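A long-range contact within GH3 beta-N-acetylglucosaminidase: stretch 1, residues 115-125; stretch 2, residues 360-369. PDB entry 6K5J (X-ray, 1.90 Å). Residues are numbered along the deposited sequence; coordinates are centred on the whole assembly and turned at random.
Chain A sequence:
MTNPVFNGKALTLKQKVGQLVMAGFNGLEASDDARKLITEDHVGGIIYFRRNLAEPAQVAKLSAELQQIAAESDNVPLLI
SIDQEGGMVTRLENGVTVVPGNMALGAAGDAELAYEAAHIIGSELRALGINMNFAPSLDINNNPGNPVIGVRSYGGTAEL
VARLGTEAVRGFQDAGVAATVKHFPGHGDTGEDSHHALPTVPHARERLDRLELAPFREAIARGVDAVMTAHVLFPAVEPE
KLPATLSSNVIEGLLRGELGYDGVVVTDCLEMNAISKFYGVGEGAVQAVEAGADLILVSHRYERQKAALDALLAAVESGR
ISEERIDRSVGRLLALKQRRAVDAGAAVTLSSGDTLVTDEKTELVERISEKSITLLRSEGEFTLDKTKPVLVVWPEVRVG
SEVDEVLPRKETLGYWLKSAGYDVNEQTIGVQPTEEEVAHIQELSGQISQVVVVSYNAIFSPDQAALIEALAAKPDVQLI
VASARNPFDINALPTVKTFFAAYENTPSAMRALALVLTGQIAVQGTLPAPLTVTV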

# COMPACT_ATOMS: atom_id res chain seq x y z
N TYR A 115 -2.45 13.31 7.73
CA TYR A 115 -2.95 12.94 9.05
C TYR A 115 -4.42 12.54 8.99
O TYR A 115 -4.81 11.50 9.53
CB TYR A 115 -2.76 14.08 10.06
CG TYR A 115 -3.30 13.72 11.43
CD1 TYR A 115 -4.64 13.95 11.76
CD2 TYR A 115 -2.49 13.12 12.38
CE1 TYR A 115 -5.15 13.58 13.00
CE2 TYR A 115 -2.99 12.77 13.63
CZ TYR A 115 -4.31 13.00 13.94
OH TYR A 115 -4.80 12.64 15.18
N GLU A 116 -5.25 13.39 8.39
CA GLU A 116 -6.68 13.11 8.42
C GLU A 116 -7.00 11.84 7.64
O GLU A 116 -7.84 11.05 8.06
CB GLU A 116 -7.48 14.30 7.90
CG GLU A 116 -7.11 15.58 8.61
CD GLU A 116 -8.01 16.73 8.27
OE1 GLU A 116 -8.41 16.85 7.09
OE2 GLU A 116 -8.30 17.52 9.20
N ALA A 117 -6.33 11.64 6.50
CA ALA A 117 -6.54 10.42 5.73
C ALA A 117 -6.19 9.19 6.55
O ALA A 117 -6.96 8.22 6.62
CB ALA A 117 -5.71 10.49 4.45
N ALA A 118 -5.04 9.22 7.22
CA ALA A 118 -4.61 8.08 8.02
C ALA A 118 -5.50 7.90 9.23
O ALA A 118 -5.76 6.76 9.66
CB ALA A 118 -3.15 8.27 8.45
N HIS A 119 -5.98 9.00 9.81
CA HIS A 119 -6.84 8.87 10.99
C HIS A 119 -8.19 8.25 10.63
O HIS A 119 -8.76 7.49 11.41
CB HIS A 119 -7.03 10.22 11.67
CG HIS A 119 -7.70 10.13 13.01
ND1 HIS A 119 -7.04 9.66 14.13
CD2 HIS A 119 -8.95 10.43 13.41
CE1 HIS A 119 -7.86 9.69 15.16
NE2 HIS A 119 -9.03 10.15 14.75
N ILE A 120 -8.73 8.57 9.45
CA ILE A 120 -9.94 7.90 9.01
C ILE A 120 -9.69 6.40 8.83
O ILE A 120 -10.45 5.56 9.33
CB ILE A 120 -10.47 8.52 7.70
CG1 ILE A 120 -11.09 9.89 7.97
CG2 ILE A 120 -11.50 7.59 7.07
CD1 ILE A 120 -11.39 10.65 6.67
N ILE A 121 -8.62 6.05 8.10
CA ILE A 121 -8.29 4.63 7.93
C ILE A 121 -8.16 3.95 9.29
O ILE A 121 -8.71 2.87 9.52
CB ILE A 121 -7.00 4.46 7.11
CG1 ILE A 121 -7.23 4.81 5.63
CG2 ILE A 121 -6.49 3.00 7.23
CD1 ILE A 121 -5.90 4.95 4.82
N GLY A 122 -7.39 4.56 10.19
CA GLY A 122 -7.11 3.92 11.46
C GLY A 122 -8.33 3.82 12.36
O GLY A 122 -8.51 2.83 13.07
N SER A 123 -9.19 4.85 12.34
CA SER A 123 -10.41 4.81 13.12
C SER A 123 -11.31 3.68 12.67
O SER A 123 -11.90 2.96 13.48
CB SER A 123 -11.17 6.14 12.98
OG SER A 123 -10.53 7.14 13.74
N GLU A 124 -11.44 3.53 11.35
CA GLU A 124 -12.30 2.48 10.83
C GLU A 124 -11.68 1.10 11.06
O GLU A 124 -12.39 0.15 11.41
CB GLU A 124 -12.58 2.76 9.35
CG GLU A 124 -13.27 4.14 9.18
CD GLU A 124 -13.75 4.44 7.76
OE1 GLU A 124 -13.30 3.76 6.83
OE2 GLU A 124 -14.56 5.38 7.59
N LEU A 125 -10.36 0.97 10.90
CA LEU A 125 -9.73 -0.32 11.17
C LEU A 125 -9.93 -0.73 12.62
O LEU A 125 -10.29 -1.87 12.91
CB LEU A 125 -8.23 -0.27 10.84
CG LEU A 125 -7.80 -0.19 9.38
CD1 LEU A 125 -6.27 -0.16 9.27
CD2 LEU A 125 -8.38 -1.32 8.54
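Stretch 2 (360-369) EKTELVERIS

Stretch 2 is helical from end to end, with phi/psi values near -65/-40 and an unbroken ladder of i to i+4 backbone hydrogen bonds, and it belongs to a longer helix extending past both ends. It runs roughly against the helix of stretch 1: the N-to-C directions differ by 147°, and the axes come no closer than 10.7 Å. At that spacing the side chains must do the bridging, and the nearest backbone pair in register, A117 with V365, still has its CA atoms 7.2 Å apart.

The contact is built round I120, K361 and L364, the three residues that cover the most surface. I120 points its CA-to-CB bond toward stretch 2 and adopts the m,t rotamer. Its CD1 lies 3.9 Å from CG1 of V365 and 4.2 Å from CD2 of L364, while its CG2 packs 4.0 Å from CD of K361. One branched residue thus meets three positions of the opposing helix, spanning a single turn from K361 to V365.

K361 serves two purposes. Its methylene chain (m,t,m,t) lies against I120, and its ammonium group goes on to E124, one turn further along stretch 1, where NZ donates a hydrogen bond to OE2 at 2.7 Å within a salt bridge. The antiparallel sense places this charged pair at the late end of stretch 1 and the early end of stretch 2.

L364, in the t,t rotamer, reaches the other way along stretch 1: its CD2 sits 3.6 Å from OE1 of E116, a contact of a methyl with a carboxylate oxygen that supplies packing without a polar bond. Beyond it the fit loosens, with CB of A117 4.5 Å from CD1 of I368. The rule is economical: I120 packs on K361, L364 and V365, E116 flanks L364, and the buried E124 holds K361 by a salt bridge.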

# COMPACT_ATOMS: atom_id res chain seq x y z
N GLU A 360 -19.61 13.20 6.45
CA GLU A 360 -18.51 14.06 6.86
C GLU A 360 -17.15 13.51 6.41
O GLU A 360 -16.28 14.27 5.96
CB GLU A 360 -18.53 14.24 8.38
CG GLU A 360 -19.72 15.06 8.91
CD GLU A 360 -21.08 14.38 8.78
OE1 GLU A 360 -21.16 13.14 8.60
OE2 GLU A 360 -22.10 15.11 8.87
N LYS A 361 -16.93 12.20 6.55
CA LYS A 361 -15.66 11.62 6.12
C LYS A 361 -15.55 11.58 4.60
O LYS A 361 -14.48 11.84 4.04
CB LYS A 361 -15.49 10.22 6.72
CG LYS A 361 -15.17 10.23 8.21
CD LYS A 361 -14.94 8.81 8.77
CE LYS A 361 -16.24 8.02 8.83
NZ LYS A 361 -16.05 6.67 9.46
N THR A 362 -16.65 11.26 3.92
CA THR A 362 -16.62 11.25 2.46
C THR A 362 -16.34 12.65 1.91
O THR A 362 -15.53 12.81 1.00
CB THR A 362 -17.95 10.72 1.91
OG1 THR A 362 -18.14 9.37 2.34
CG2 THR A 362 -17.98 10.80 0.37
N GLU A 363 -16.99 13.67 2.47
CA GLU A 363 -16.75 15.02 1.97
C GLU A 363 -15.35 15.50 2.30
O GLU A 363 -14.75 16.24 1.52
CB GLU A 363 -17.82 15.97 2.52
CG GLU A 363 -19.17 15.70 1.88
CD GLU A 363 -20.32 16.31 2.65
OE1 GLU A 363 -20.06 17.03 3.64
OE2 GLU A 363 -21.48 16.07 2.25
N LEU A 364 -14.81 15.08 3.44
CA LEU A 364 -13.43 15.41 3.77
C LEU A 364 -12.45 14.87 2.72
O LEU A 364 -11.55 15.59 2.27
CB LEU A 364 -13.08 14.87 5.16
CG LEU A 364 -11.77 15.33 5.79
CD1 LEU A 364 -11.89 15.27 7.31
CD2 LEU A 364 -10.57 14.51 5.32
N VAL A 365 -12.58 13.59 2.36
CA VAL A 365 -11.63 13.02 1.40
C VAL A 365 -11.88 13.57 0.00
O VAL A 365 -10.94 13.69 -0.79
CB VAL A 365 -11.65 11.47 1.42
CG1 VAL A 365 -11.28 10.92 2.80
CG2 VAL A 365 -12.97 10.92 0.95
N GLU A 366 -13.13 13.92 -0.32
CA GLU A 366 -13.40 14.62 -1.57
C GLU A 366 -12.62 15.93 -1.65
O GLU A 366 -12.04 16.27 -2.69
CB GLU A 366 -14.90 14.87 -1.72
CG GLU A 366 -15.66 13.61 -2.14
CD GLU A 366 -17.16 13.78 -2.16
OE1 GLU A 366 -17.66 14.85 -1.72
OE2 GLU A 366 -17.85 12.83 -2.61
N ARG A 367 -12.57 16.67 -0.55
CA ARG A 367 -11.83 17.93 -0.56
C ARG A 367 -10.33 17.70 -0.70
O ARG A 367 -9.64 18.53 -1.30
CB ARG A 367 -12.18 18.73 0.69
CG ARG A 367 -13.63 19.22 0.64
CD ARG A 367 -13.99 20.13 1.82
NE ARG A 367 -15.44 20.14 1.96
CZ ARG A 367 -16.10 19.51 2.93
NH1 ARG A 367 -15.43 18.84 3.86
NH2 ARG A 367 -17.42 19.55 2.95
N ILE A 368 -9.82 16.58 -0.17
CA ILE A 368 -8.41 16.23 -0.38
C ILE A 368 -8.12 16.03 -1.87
O ILE A 368 -7.16 16.58 -2.41
CB ILE A 368 -8.05 14.98 0.43
CG1 ILE A 368 -8.17 15.25 1.94
CG2 ILE A 368 -6.66 14.49 0.09
CD1 ILE A 368 -7.81 14.04 2.77
N SER A 369 -8.95 15.23 -2.54
CA SER A 369 -8.69 14.92 -3.94
C SER A 369 -8.81 16.16 -4.83
O SER A 369 -8.12 16.24 -5.85
CB SER A 369 -9.64 13.83 -4.44
OG SER A 369 -9.56 12.68 -3.62